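Local coordinates for peptide methionine sulfoxide reductase MsrA (Treponema denticola ATCC 35405, PDB 5FA9), which probably repairs oxidised proteins by reducing both the S and R forms of methionine sulfoxide back to methionine, as a fused MsrA-MsrB enzyme, at residues D29-N34 with L129-A135; K160-E165 with I239-A243; I183-T188 with N287-L291; D202-G208 with S221-D227; N255-V259 with G269-D273. The protein carries 2 engineered substitutions. All blocks are in the same frame, centred on the assembly; numbering follows the deposited sequence.

Contact 1 of 5, residues D29-N34 with L129-A135; sequences DTGYAN and LKHFILA
Tyr32, Asn34 and Ala135 bury the most surface where the end of strand 25-33 meets the short strand 132-134. The two run antiparallel, axes 4.4 Å apart at closest and N-to-C directions at 142°, with Tyr32 opposite Ile133 as the hydrogen-bonded pair (CA-CA 5.0 Å) and Ala33 opposite Phe132 (CA-CA 4.3 Å) and Gly31 opposite Leu134 (CA-CA 4.4 Å) as non-hydrogen-bonded pairs. Tyr32 N donates to Ile133 O at 2.9 Å and Ile133 N to Tyr32 O at 2.8 Å; Ala135 N to Thr30 O (3.0 Å) and Asn34 N to His131 O (2.9 Å) extend the ladder. The Tyr32 ring, chi1 m, shares a face with Ile133 and brings CE2 within 3.9 Å of Ala135 CB. Asn34, also m and with positive phi, turns OD1 back to accept from Lys130 N at 3.1 Å, while its ND2 bonds Glu127. On the other face, Ala33 CB packs on Leu129 CD1 (3.6 Å) and the edge of the Phe132 ring (CD1, 4.1 Å). Strand 132-134 is one of the two outermost strands of the mixed MsrA sheet within this chain, and the Tyr32 side chain lies about 5 Å from a dithiane diol in a pocket that includes Ser11, the engineered residue at the predicted active-site position.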
# COMPACT_ATOMS: atom_id res chain seq x y z
N ASP B 29 7.76 -7.42 -7.06
CA ASP B 29 9.05 -7.92 -6.58
C ASP B 29 9.07 -9.44 -6.61
O ASP B 29 8.13 -10.09 -6.15
CB ASP B 29 9.34 -7.42 -5.17
CG ASP B 29 9.35 -5.91 -5.07
OD1 ASP B 29 10.26 -5.28 -5.64
OD2 ASP B 29 8.44 -5.35 -4.42
N THR B 30 10.15 -10.00 -7.14
CA THR B 30 10.31 -11.45 -7.17
C THR B 30 11.02 -11.94 -5.92
O THR B 30 11.91 -11.26 -5.40
CB THR B 30 11.09 -11.90 -8.42
OG1 THR B 30 12.37 -11.25 -8.45
CG2 THR B 30 10.32 -11.55 -9.68
N GLY B 31 10.64 -13.12 -5.44
CA GLY B 31 11.23 -13.66 -4.23
C GLY B 31 10.86 -15.10 -3.95
O GLY B 31 10.29 -15.80 -4.80
N TYR B 32 11.19 -15.56 -2.75
CA TYR B 32 10.98 -16.94 -2.35
C TYR B 32 10.14 -17.01 -1.07
O TYR B 32 10.54 -16.47 -0.04
CB TYR B 32 12.32 -17.65 -2.16
CG TYR B 32 13.32 -17.36 -3.25
CD1 TYR B 32 13.31 -18.07 -4.44
CD2 TYR B 32 14.27 -16.36 -3.10
CE1 TYR B 32 14.22 -17.81 -5.45
CE2 TYR B 32 15.19 -16.08 -4.10
CZ TYR B 32 15.15 -16.81 -5.28
OH TYR B 32 16.06 -16.54 -6.27
N ALA B 33 8.99 -17.66 -1.15
CA ALA B 33 8.03 -17.64 -0.05
C ALA B 33 7.85 -18.99 0.64
O ALA B 33 7.85 -20.04 -0.02
CB ALA B 33 6.68 -17.14 -0.55
N ASN B 34 7.70 -18.95 1.96
CA ASN B 34 7.44 -20.14 2.78
C ASN B 34 8.43 -21.27 2.54
O ASN B 34 9.23 -21.61 3.43
CB ASN B 34 6.02 -20.64 2.54
CG ASN B 34 4.97 -19.75 3.18
OD1 ASN B 34 5.24 -18.59 3.51
ND2 ASN B 34 3.77 -20.29 3.37
N LEU B 129 1.17 -15.95 4.33
CA LEU B 129 2.59 -15.75 4.08
C LEU B 129 3.33 -15.69 5.41
O LEU B 129 2.95 -14.92 6.29
CB LEU B 129 2.82 -14.47 3.28
CG LEU B 129 4.26 -14.25 2.81
CD1 LEU B 129 4.65 -15.32 1.80
CD2 LEU B 129 4.42 -12.85 2.23
N LYS B 130 4.37 -16.50 5.56
CA LYS B 130 5.06 -16.54 6.84
C LYS B 130 6.50 -16.05 6.66
O LYS B 130 7.08 -15.47 7.57
CB LYS B 130 5.01 -17.94 7.43
CG LYS B 130 4.82 -17.93 8.93
CD LYS B 130 3.39 -17.47 9.22
CE LYS B 130 3.21 -16.95 10.63
NZ LYS B 130 1.88 -16.30 10.83
N HIS B 131 7.06 -16.29 5.48
CA HIS B 131 8.34 -15.71 5.09
C HIS B 131 8.37 -15.40 3.60
O HIS B 131 7.82 -16.14 2.79
CB HIS B 131 9.51 -16.64 5.43
CG HIS B 131 9.74 -16.83 6.90
ND1 HIS B 131 9.36 -15.90 7.83
CD2 HIS B 131 10.33 -17.84 7.58
CE1 HIS B 131 9.69 -16.33 9.04
NE2 HIS B 131 10.29 -17.50 8.91
N PHE B 132 9.03 -14.30 3.25
CA PHE B 132 9.24 -13.93 1.85
C PHE B 132 10.63 -13.33 1.67
O PHE B 132 10.88 -12.20 2.08
CB PHE B 132 8.17 -12.94 1.38
CG PHE B 132 8.34 -12.48 -0.04
CD1 PHE B 132 7.87 -13.24 -1.09
CD2 PHE B 132 8.97 -11.27 -0.32
CE1 PHE B 132 8.03 -12.83 -2.40
CE2 PHE B 132 9.13 -10.85 -1.63
CZ PHE B 132 8.66 -11.63 -2.66
N ILE B 133 11.53 -14.10 1.06
CA ILE B 133 12.90 -13.66 0.88
C ILE B 133 13.09 -12.99 -0.48
O ILE B 133 12.94 -13.63 -1.52
CB ILE B 133 13.88 -14.84 1.01
CG1 ILE B 133 13.78 -15.47 2.40
CG2 ILE B 133 15.31 -14.39 0.73
CD1 ILE B 133 14.47 -16.81 2.52
N LEU B 134 13.40 -11.70 -0.45
CA LEU B 134 13.57 -10.92 -1.67
C LEU B 134 14.72 -11.45 -2.52
O LEU B 134 15.83 -11.65 -2.03
CB LEU B 134 13.82 -9.45 -1.32
CG LEU B 134 13.71 -8.43 -2.46
CD1 LEU B 134 12.32 -8.44 -3.06
CD2 LEU B 134 14.09 -7.04 -1.97
N ALA B 135 14.44 -11.68 -3.80
CA ALA B 135 15.45 -12.17 -4.73
C ALA B 135 16.44 -11.07 -5.08
O ALA B 135 16.19 -9.89 -4.83
CB ALA B 135 14.80 -12.72 -5.98

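Contact 2 of 5, residues K160-E165 with I239-A243; sequences KPLYDE and ITTQA
Gln242, in an extended side-chain conformation (chi1 m, chi2 t), reaches from one loop to the backbone of another. Its loop makes a type I beta turn from Thr240 to Ala243, with a weak bond from Gln242 N to Thr240 OG1 (3.4 Å); segment 160-165 has no regular structure, and the closest CA pair is Pro161-Gln242 at 7.1 Å. Gln242 OE1 accepts from Leu162 N at 2.7 Å, nearly straight at 168°, and NE2 makes a weak bond to Lys160 O at 3.4 Å. One water donates to Lys160 O (2.4 Å) and weakly accepts from Gln242 NE2 (2.7 Å); another donates to Gln242 OE1 (2.7 Å) and to Glu165 OE2 (2.5 Å). Glu165, chi1 m and chi2 t, also forms a salt bridge with Lys217. Tyr163, chi1 m, sets its ring edge against Thr240, CE2 to CG2 4.1 Å, and its OH bonds Tyr310. A bound dithiothreitol, probably from the crystallisation liquor, lies about 3 Å from the Gln242 side chain. The contact joins the loop between helices 142-145 and 173-179, probably part of the MsrA-MsrB linker, to the MsrB part: Leu162 and Tyr163 pack on helix 65-74 of the MsrA part, Thr240 touches helix 308-311, and the turn leads into strand 244-249.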
# COMPACT_ATOMS: atom_id res chain seq x y z
N LYS B 160 -4.13 -8.48 -23.94
CA LYS B 160 -5.25 -9.12 -24.61
C LYS B 160 -6.39 -9.34 -23.62
O LYS B 160 -6.16 -9.34 -22.41
CB LYS B 160 -4.80 -10.45 -25.23
CG LYS B 160 -3.84 -10.29 -26.39
CD LYS B 160 -3.32 -11.63 -26.89
CE LYS B 160 -2.39 -11.45 -28.07
NZ LYS B 160 -1.86 -12.74 -28.58
N PRO B 161 -7.63 -9.50 -24.12
CA PRO B 161 -8.80 -9.65 -23.24
C PRO B 161 -8.66 -10.77 -22.21
O PRO B 161 -8.25 -11.88 -22.55
CB PRO B 161 -9.93 -9.95 -24.22
CG PRO B 161 -9.52 -9.27 -25.47
CD PRO B 161 -8.03 -9.43 -25.54
N LEU B 162 -9.01 -10.46 -20.96
CA LEU B 162 -8.97 -11.44 -19.88
C LEU B 162 -10.08 -12.48 -20.05
O LEU B 162 -9.90 -13.65 -19.72
CB LEU B 162 -9.10 -10.74 -18.53
CG LEU B 162 -9.09 -11.62 -17.27
CD1 LEU B 162 -7.85 -12.49 -17.22
CD2 LEU B 162 -9.19 -10.76 -16.02
N TYR B 163 -11.21 -12.04 -20.57
CA TYR B 163 -12.37 -12.91 -20.76
C TYR B 163 -12.77 -13.01 -22.22
O TYR B 163 -12.31 -12.23 -23.05
CB TYR B 163 -13.55 -12.41 -19.93
CG TYR B 163 -13.27 -12.31 -18.45
CD1 TYR B 163 -13.20 -13.46 -17.66
CD2 TYR B 163 -13.07 -11.08 -17.83
CE1 TYR B 163 -12.94 -13.38 -16.31
CE2 TYR B 163 -12.81 -10.99 -16.48
CZ TYR B 163 -12.75 -12.14 -15.72
OH TYR B 163 -12.49 -12.06 -14.37
N ASP B 164 -13.62 -13.98 -22.53
CA ASP B 164 -14.13 -14.16 -23.88
C ASP B 164 -14.94 -12.94 -24.31
O ASP B 164 -16.00 -12.65 -23.76
CB ASP B 164 -15.00 -15.42 -23.96
CG ASP B 164 -15.48 -15.71 -25.37
OD1 ASP B 164 -14.85 -15.23 -26.33
OD2 ASP B 164 -16.50 -16.41 -25.51
N GLU B 165 -14.42 -12.22 -25.30
CA GLU B 165 -15.08 -11.02 -25.81
C GLU B 165 -15.56 -11.22 -27.24
O GLU B 165 -15.85 -10.25 -27.95
CB GLU B 165 -14.14 -9.82 -25.74
CG GLU B 165 -13.75 -9.41 -24.33
CD GLU B 165 -13.10 -8.05 -24.27
OE1 GLU B 165 -13.06 -7.36 -25.32
OE2 GLU B 165 -12.62 -7.66 -23.19
N ILE B 239 -15.57 -2.59 -13.41
CA ILE B 239 -15.61 -4.00 -13.02
C ILE B 239 -14.28 -4.67 -13.33
O ILE B 239 -13.83 -5.55 -12.58
CB ILE B 239 -16.78 -4.75 -13.71
CG1 ILE B 239 -16.95 -6.15 -13.11
CG2 ILE B 239 -16.59 -4.82 -15.22
CD1 ILE B 239 -18.21 -6.86 -13.57
N THR B 240 -13.64 -4.25 -14.42
CA THR B 240 -12.30 -4.71 -14.77
C THR B 240 -11.47 -3.55 -15.30
O THR B 240 -11.99 -2.46 -15.55
CB THR B 240 -12.33 -5.83 -15.85
OG1 THR B 240 -12.88 -5.31 -17.06
CG2 THR B 240 -13.14 -7.03 -15.38
N THR B 241 -10.17 -3.77 -15.46
CA THR B 241 -9.28 -2.76 -16.01
C THR B 241 -9.38 -2.70 -17.53
O THR B 241 -8.80 -1.82 -18.17
CB THR B 241 -7.81 -3.03 -15.62
OG1 THR B 241 -7.41 -4.31 -16.12
CG2 THR B 241 -7.64 -3.00 -14.11
N GLN B 242 -10.13 -3.63 -18.10
CA GLN B 242 -10.25 -3.76 -19.55
C GLN B 242 -11.60 -3.26 -20.06
O GLN B 242 -11.94 -3.45 -21.23
CB GLN B 242 -10.04 -5.21 -19.97
CG GLN B 242 -8.82 -5.86 -19.35
CD GLN B 242 -8.58 -7.26 -19.87
OE1 GLN B 242 -9.47 -7.89 -20.44
NE2 GLN B 242 -7.37 -7.77 -19.67
N ALA B 243 -12.36 -2.62 -19.18
CA ALA B 243 -13.72 -2.21 -19.52
C ALA B 243 -13.79 -0.80 -20.08
O ALA B 243 -14.55 -0.54 -21.02
CB ALA B 243 -14.62 -2.32 -18.29
O HOH W 1 -5.28 -9.37 -20.17
O HOH W 2 -12.05 -8.58 -20.99

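Contact 3 of 5, residues I183-T188 with N287-L291; sequences IQFSVT and NGAAL
Apolar packing of a helix on a short 3-10 turn joins helix 182-190 to the connection between strands 283-286 and 291-295 of the MsrB part. Segment 183-188 is regular helix, with Val187 N bonded to Ile183 O at 3.1 Å. Residues 288-290 form the 3-10 turn, closed by Ala290 N to Asn287 O (3.1 Å) and Leu291 N to Gly288 O (3.0 Å). Gln184 and Ala289 give the nearest CA pair, 5.0 Å. Ala289 points its methyl at the helix, with CB 4.1 Å from Ile183 CG1 and 4.2 Å from Val187 CG2. Val187, chi1 t, also sets CG1 4.0 Å from Ala290 CB and 3.6 Å from Asn287 ND2. Thr188, chi1 p, turns its hydroxyl back to Gln184 O (OG1 to O 2.7 Å), while its CG2 meets Ala290 CB at 3.8 Å. Asn287 is held by Leu268 O through ND2 and by Glu194 N through OD1; the Glu194 carboxylate in turn accepts from the backbone N of Gly288 and Ala289. No hydrogen bond crosses between the segments, so their direct cohesion rests on van der Waals packing of aliphatic groups, chiefly the Ala289 and Ala290 methyls against Ile183, Val187 and Thr188; beyond the turn's own backbone bonds, its polar partners include Glu194 and Leu268.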
# COMPACT_ATOMS: atom_id res chain seq x y z
N ILE B 183 -32.96 7.97 -26.49
CA ILE B 183 -32.07 8.40 -25.42
C ILE B 183 -30.84 7.49 -25.33
O ILE B 183 -29.75 7.94 -24.98
CB ILE B 183 -32.80 8.45 -24.06
CG1 ILE B 183 -31.89 9.03 -22.97
CG2 ILE B 183 -33.33 7.07 -23.67
CD1 ILE B 183 -32.56 9.18 -21.63
N GLN B 184 -31.02 6.22 -25.66
CA GLN B 184 -29.92 5.26 -25.62
C GLN B 184 -28.92 5.54 -26.74
O GLN B 184 -27.71 5.48 -26.54
CB GLN B 184 -30.44 3.83 -25.73
CG GLN B 184 -31.30 3.39 -24.56
CD GLN B 184 -31.91 2.02 -24.77
OE1 GLN B 184 -31.79 1.43 -25.84
NE2 GLN B 184 -32.58 1.51 -23.74
N PHE B 185 -29.45 5.84 -27.93
CA PHE B 185 -28.61 6.16 -29.08
C PHE B 185 -27.91 7.50 -28.87
O PHE B 185 -26.72 7.63 -29.16
CB PHE B 185 -29.45 6.19 -30.36
CG PHE B 185 -28.64 6.43 -31.61
CD1 PHE B 185 -28.04 5.37 -32.27
CD2 PHE B 185 -28.48 7.71 -32.11
CE1 PHE B 185 -27.30 5.58 -33.42
CE2 PHE B 185 -27.74 7.93 -33.26
CZ PHE B 185 -27.15 6.86 -33.91
N SER B 186 -28.65 8.48 -28.37
CA SER B 186 -28.12 9.81 -28.14
C SER B 186 -26.96 9.80 -27.16
O SER B 186 -25.92 10.41 -27.41
CB SER B 186 -29.22 10.74 -27.63
OG SER B 186 -30.05 11.19 -28.69
N VAL B 187 -27.13 9.11 -26.04
CA VAL B 187 -26.10 9.04 -25.01
C VAL B 187 -24.84 8.33 -25.51
O VAL B 187 -23.73 8.84 -25.39
CB VAL B 187 -26.61 8.33 -23.74
CG1 VAL B 187 -25.45 7.93 -22.85
CG2 VAL B 187 -27.59 9.23 -22.99
N THR B 188 -25.03 7.15 -26.10
CA THR B 188 -23.91 6.29 -26.46
C THR B 188 -23.22 6.71 -27.76
O THR B 188 -22.00 6.58 -27.89
CB THR B 188 -24.35 4.82 -26.59
OG1 THR B 188 -25.39 4.72 -27.58
CG2 THR B 188 -24.87 4.30 -25.26
N ASN B 287 -24.42 7.38 -17.42
CA ASN B 287 -25.81 7.40 -17.85
C ASN B 287 -26.43 6.00 -17.80
O ASN B 287 -25.86 5.05 -18.32
CB ASN B 287 -25.94 7.97 -19.27
CG ASN B 287 -25.42 9.39 -19.37
OD1 ASN B 287 -26.12 10.34 -19.02
ND2 ASN B 287 -24.20 9.54 -19.87
N GLY B 288 -27.58 5.89 -17.14
CA GLY B 288 -28.29 4.63 -17.07
C GLY B 288 -28.70 4.10 -18.43
O GLY B 288 -28.76 2.89 -18.64
N ALA B 289 -28.97 5.01 -19.35
CA ALA B 289 -29.38 4.66 -20.71
C ALA B 289 -28.29 3.89 -21.45
O ALA B 289 -28.56 3.18 -22.41
CB ALA B 289 -29.77 5.91 -21.48
N ALA B 290 -27.05 4.05 -21.00
CA ALA B 290 -25.91 3.38 -21.62
C ALA B 290 -25.69 1.99 -21.03
O ALA B 290 -24.83 1.24 -21.50
CB ALA B 290 -24.66 4.23 -21.48
N LEU B 291 -26.45 1.65 -20.00
CA LEU B 291 -26.25 0.40 -19.29
C LEU B 291 -27.44 -0.55 -19.36
O LEU B 291 -28.59 -0.11 -19.47
CB LEU B 291 -25.91 0.67 -17.82
CG LEU B 291 -24.72 1.60 -17.55
CD1 LEU B 291 -24.58 1.88 -16.06
CD2 LEU B 291 -23.44 1.01 -18.12

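Contact 4 of 5, residues D202-G208 with S221-D227; sequences DKFDAEG and SSLNKYD
Lys225 stretches its side chain (ttt, then m at chi4) toward the loop 202-208 and ends among carbonyls: NZ donates to Phe204 O at 3.0 Å, weakly to Asp202 O at 3.2 Å, and to Tyr201 O just before the loop. The Phe204 side chain lies alongside, CB 4.3 Å from Lys225 NZ, and its ring meets Phe293 edge-to-face. At the other end of the contact from Ser222, Lys203 NZ forms a salt bridge with Asp227, 3.2 Å to OD2, plus a weak bond of 3.3 Å to OD1; a long ion pair from Lys203 NZ to Asp202 OD2 (3.6 Å) extends this network. The segments lie in the MsrB part. Segment 202-208 leads into strand 208-212; segment 221-227 runs from the end of strand 218-221 to the short, weakly bonded strand at about 225-226, outermost in the antiparallel sheet within this chain. An ST turn begins the second segment: Ser221 OG accepts from Leu223 N at 3.2 Å, and also bonds Tyr310 O. Ser222, chi1 p, sends OG to accept from Gly208 N at 3.0 Å, while its own N donates to Gly208 O at 3.0 Å. The closest CA pair, Glu207 with Ser222, is 5.5 Å apart. Gly208 has phi 158°, where a CB would jam against the preceding carbonyl O. A water donates to both Asp205 OD1 and Ser222 O, each at 2.7 Å.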
# COMPACT_ATOMS: atom_id res chain seq x y z
N ASP B 202 -30.85 4.85 -11.33
CA ASP B 202 -30.37 5.87 -10.40
C ASP B 202 -30.55 5.41 -8.95
O ASP B 202 -29.57 5.16 -8.25
CB ASP B 202 -31.11 7.19 -10.62
CG ASP B 202 -30.61 8.29 -9.71
OD1 ASP B 202 -29.39 8.39 -9.49
OD2 ASP B 202 -31.45 9.07 -9.20
N LYS B 203 -31.80 5.29 -8.51
CA LYS B 203 -32.09 4.73 -7.20
C LYS B 203 -32.30 3.23 -7.34
O LYS B 203 -33.43 2.75 -7.46
CB LYS B 203 -33.33 5.39 -6.59
CG LYS B 203 -33.30 6.91 -6.61
CD LYS B 203 -32.09 7.46 -5.88
CE LYS B 203 -32.03 8.97 -5.97
NZ LYS B 203 -30.66 9.50 -5.70
N PHE B 204 -31.19 2.49 -7.33
CA PHE B 204 -31.21 1.06 -7.64
C PHE B 204 -30.01 0.37 -6.98
O PHE B 204 -28.88 0.84 -7.09
CB PHE B 204 -31.19 0.86 -9.16
CG PHE B 204 -31.54 -0.53 -9.60
CD1 PHE B 204 -32.86 -0.91 -9.76
CD2 PHE B 204 -30.54 -1.45 -9.87
CE1 PHE B 204 -33.18 -2.19 -10.17
CE2 PHE B 204 -30.85 -2.73 -10.29
CZ PHE B 204 -32.17 -3.10 -10.43
N ASP B 205 -30.26 -0.75 -6.30
CA ASP B 205 -29.22 -1.38 -5.49
C ASP B 205 -29.28 -2.91 -5.57
O ASP B 205 -28.70 -3.61 -4.73
CB ASP B 205 -29.34 -0.91 -4.03
CG ASP B 205 -28.11 -1.26 -3.20
OD1 ASP B 205 -26.99 -1.21 -3.75
OD2 ASP B 205 -28.27 -1.58 -2.00
N ALA B 206 -29.95 -3.45 -6.56
CA ALA B 206 -30.02 -4.88 -6.71
C ALA B 206 -28.66 -5.44 -7.07
O ALA B 206 -27.85 -4.76 -7.60
CB ALA B 206 -31.07 -5.26 -7.73
N GLU B 207 -28.42 -6.69 -6.74
CA GLU B 207 -27.14 -7.33 -7.01
C GLU B 207 -27.06 -7.84 -8.44
O GLU B 207 -27.99 -8.48 -8.94
CB GLU B 207 -26.89 -8.48 -6.03
CG GLU B 207 -26.76 -8.05 -4.59
CD GLU B 207 -26.45 -9.22 -3.66
OE1 GLU B 207 -25.28 -9.35 -3.26
OE2 GLU B 207 -27.37 -9.99 -3.35
N GLY B 208 -25.95 -7.55 -9.10
CA GLY B 208 -25.74 -7.94 -10.48
C GLY B 208 -24.70 -7.06 -11.14
O GLY B 208 -24.02 -6.28 -10.48
N SER B 221 -19.99 -3.20 -11.57
CA SER B 221 -20.61 -4.13 -10.64
C SER B 221 -21.48 -3.39 -9.62
O SER B 221 -21.19 -2.26 -9.25
CB SER B 221 -19.55 -4.95 -9.92
OG SER B 221 -20.12 -5.76 -8.90
N SER B 222 -22.55 -4.05 -9.17
CA SER B 222 -23.44 -3.47 -8.17
C SER B 222 -22.71 -3.24 -6.85
O SER B 222 -23.13 -2.42 -6.04
CB SER B 222 -24.65 -4.38 -7.95
OG SER B 222 -24.25 -5.67 -7.52
N LEU B 223 -21.63 -3.98 -6.64
CA LEU B 223 -20.84 -3.88 -5.42
C LEU B 223 -20.14 -2.53 -5.32
O LEU B 223 -19.84 -2.05 -4.22
CB LEU B 223 -19.81 -5.01 -5.35
CG LEU B 223 -18.98 -5.13 -4.07
CD1 LEU B 223 -19.88 -5.40 -2.86
CD2 LEU B 223 -17.92 -6.21 -4.21
N ASN B 224 -19.90 -1.91 -6.46
CA ASN B 224 -19.18 -0.64 -6.51
C ASN B 224 -20.12 0.55 -6.69
O ASN B 224 -19.67 1.69 -6.82
CB ASN B 224 -18.15 -0.66 -7.64
CG ASN B 224 -17.18 -1.83 -7.51
OD1 ASN B 224 -16.57 -2.03 -6.47
ND2 ASN B 224 -17.06 -2.61 -8.58
N LYS B 225 -21.42 0.27 -6.70
CA LYS B 225 -22.43 1.30 -6.91
C LYS B 225 -22.80 2.00 -5.61
O LYS B 225 -22.89 1.36 -4.56
CB LYS B 225 -23.67 0.69 -7.56
CG LYS B 225 -24.66 1.70 -8.09
CD LYS B 225 -25.76 1.01 -8.88
CE LYS B 225 -26.65 2.01 -9.60
NZ LYS B 225 -27.41 2.87 -8.65
N TYR B 226 -23.02 3.31 -5.67
CA TYR B 226 -23.42 4.08 -4.50
C TYR B 226 -24.22 5.31 -4.91
O TYR B 226 -24.27 5.68 -6.08
CB TYR B 226 -22.19 4.49 -3.68
CG TYR B 226 -21.42 5.65 -4.27
CD1 TYR B 226 -20.57 5.47 -5.35
CD2 TYR B 226 -21.54 6.93 -3.73
CE1 TYR B 226 -19.87 6.54 -5.89
CE2 TYR B 226 -20.83 7.99 -4.26
CZ TYR B 226 -20.00 7.79 -5.33
OH TYR B 226 -19.30 8.85 -5.86
N ASP B 227 -24.86 5.94 -3.93
CA ASP B 227 -25.69 7.12 -4.19
C ASP B 227 -24.87 8.40 -4.02
O ASP B 227 -24.56 8.81 -2.90
CB ASP B 227 -26.90 7.14 -3.25
CG ASP B 227 -28.00 8.07 -3.74
OD1 ASP B 227 -27.70 9.10 -4.37
OD2 ASP B 227 -29.19 7.75 -3.50
O HOH W 3 -25.78 -1.76 -6.06

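Contact 5 of 5, residues N255-V259 with G269-D273; sequences NRTEV and GHVFD
Strands 256-261 and 267-272 form a beta hairpin within the antiparallel MsrB sheet, and segments 255-259 and 269-273 are the part of it remote from the connecting loop. Their axes come within 4.3 Å, with N-to-C directions 131° apart, so the pair is strongly twisted. Val259 and Gly269 make a hydrogen-bonded pair (CA-CA 5.1 Å): Val259 N donates to Gly269 O at 2.7 Å, and Gly269 N returns a weak bond to Val259 O at 3.3 Å. Glu258 opposite His270 is the non-hydrogen-bonded pair (CA-CA 4.5 Å). Beyond it, Val271 N donates to Thr257 O at 3.1 Å, and the same oxygen takes a CA-H...O contact from His270 CA at 3.3 Å. Gly269, at phi 161°, has a backbone in which a CB would strike the carbonyl before it. On one face Val259, chi1 t, and Val271, chi1 p, pack CG2 to CG1 at 3.7 Å, and Thr257 CB lies 3.7 Å from Val271 CG1. The other face carries Glu258, whose OE2 bonds His267 ND1, and His270. Strands 244-249 and 283-286 flank the hairpin; Asp249 takes a weak hydrogen bond from His270 NE2 and a long, weak ion pair with Arg256. Arg256 CD approaches Phe272 CE1 at 3.9 Å, and the Arg256 guanidinium lies flat on the His270 imidazole, centres 3.8 Å apart and planes at 26°.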
# COMPACT_ATOMS: atom_id res chain seq x y z
N ASN B 255 -13.14 21.36 -17.46
CA ASN B 255 -12.10 20.36 -17.71
C ASN B 255 -12.48 19.04 -17.04
O ASN B 255 -12.39 18.91 -15.82
CB ASN B 255 -10.74 20.84 -17.22
CG ASN B 255 -9.59 20.17 -17.95
OD1 ASN B 255 -9.79 19.18 -18.66
ND2 ASN B 255 -8.39 20.71 -17.80
N ARG B 256 -12.90 18.07 -17.85
CA ARG B 256 -13.42 16.82 -17.33
C ARG B 256 -12.85 15.63 -18.09
O ARG B 256 -12.33 15.77 -19.20
CB ARG B 256 -14.95 16.80 -17.42
CG ARG B 256 -15.65 17.88 -16.61
CD ARG B 256 -17.16 17.73 -16.67
NE ARG B 256 -17.65 17.73 -18.05
CZ ARG B 256 -18.91 17.52 -18.39
NH1 ARG B 256 -19.83 17.29 -17.46
NH2 ARG B 256 -19.27 17.54 -19.67
N THR B 257 -12.94 14.45 -17.49
CA THR B 257 -12.51 13.22 -18.14
C THR B 257 -13.71 12.40 -18.60
O THR B 257 -14.57 12.04 -17.80
CB THR B 257 -11.63 12.37 -17.21
OG1 THR B 257 -10.53 13.15 -16.73
CG2 THR B 257 -11.09 11.15 -17.96
N GLU B 258 -13.76 12.11 -19.90
CA GLU B 258 -14.86 11.35 -20.47
C GLU B 258 -14.61 9.85 -20.34
O GLU B 258 -13.51 9.37 -20.61
CB GLU B 258 -15.07 11.73 -21.93
CG GLU B 258 -16.14 10.92 -22.64
CD GLU B 258 -16.18 11.17 -24.14
OE1 GLU B 258 -15.16 11.63 -24.69
OE2 GLU B 258 -17.23 10.92 -24.76
N VAL B 259 -15.65 9.12 -19.94
CA VAL B 259 -15.57 7.67 -19.83
C VAL B 259 -16.23 6.99 -21.02
O VAL B 259 -17.40 7.23 -21.30
CB VAL B 259 -16.23 7.17 -18.53
CG1 VAL B 259 -16.18 5.65 -18.46
CG2 VAL B 259 -15.55 7.78 -17.32
N GLY B 269 -20.16 8.34 -19.83
CA GLY B 269 -20.30 9.47 -18.94
C GLY B 269 -18.96 10.09 -18.59
O GLY B 269 -18.08 10.19 -19.44
N HIS B 270 -18.82 10.51 -17.33
CA HIS B 270 -17.58 11.14 -16.88
C HIS B 270 -17.12 10.57 -15.54
O HIS B 270 -17.93 10.06 -14.76
CB HIS B 270 -17.77 12.65 -16.77
CG HIS B 270 -18.30 13.29 -18.01
ND1 HIS B 270 -19.63 13.28 -18.34
CD2 HIS B 270 -17.67 13.96 -19.01
CE1 HIS B 270 -19.81 13.91 -19.49
NE2 HIS B 270 -18.63 14.34 -19.91
N VAL B 271 -15.82 10.67 -15.28
CA VAL B 271 -15.27 10.25 -14.00
C VAL B 271 -14.71 11.45 -13.24
O VAL B 271 -13.91 12.22 -13.77
CB VAL B 271 -14.17 9.17 -14.18
CG1 VAL B 271 -13.13 9.60 -15.20
CG2 VAL B 271 -13.53 8.84 -12.84
N PHE B 272 -15.14 11.60 -11.99
CA PHE B 272 -14.70 12.72 -11.17
C PHE B 272 -13.84 12.24 -10.01
O PHE B 272 -13.72 11.04 -9.76
CB PHE B 272 -15.91 13.50 -10.65
CG PHE B 272 -16.81 14.01 -11.74
CD1 PHE B 272 -16.58 15.22 -12.36
CD2 PHE B 272 -17.90 13.26 -12.16
CE1 PHE B 272 -17.41 15.69 -13.36
CE2 PHE B 272 -18.74 13.71 -13.16
CZ PHE B 272 -18.49 14.93 -13.76
N ASP B 273 -13.24 13.19 -9.29
CA ASP B 273 -12.33 12.87 -8.20
C ASP B 273 -12.96 13.14 -6.84
O ASP B 273 -12.27 13.20 -5.83
CB ASP B 273 -11.03 13.66 -8.35
CG ASP B 273 -9.80 12.86 -7.97
OD1 ASP B 273 -9.82 12.21 -6.90
OD2 ASP B 273 -8.82 12.87 -8.74

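Contact 1 belongs to the mixed sheet of the MsrA part and closes first along the chain; its centre is about 40 Å from that of contact 5 and about 48 Å from that of contact 3. Contact 2 follows, about 30 Å from contact 1 centre to centre. Contacts 3, 4 and 5 lie in the MsrB part, centres 16 to 19 Å apart; the loop closed by contact 3 encloses both others, and contacts 4 and 5 reach the same antiparallel sheet. Asn287 touches Gly269, joining contacts 3 and 5, and Ile239 packs on Ser221, joining contacts 2 and 4. The MsrA and MsrB parts have separate sheets, and segment 160-165, probably in the linker, packs against both.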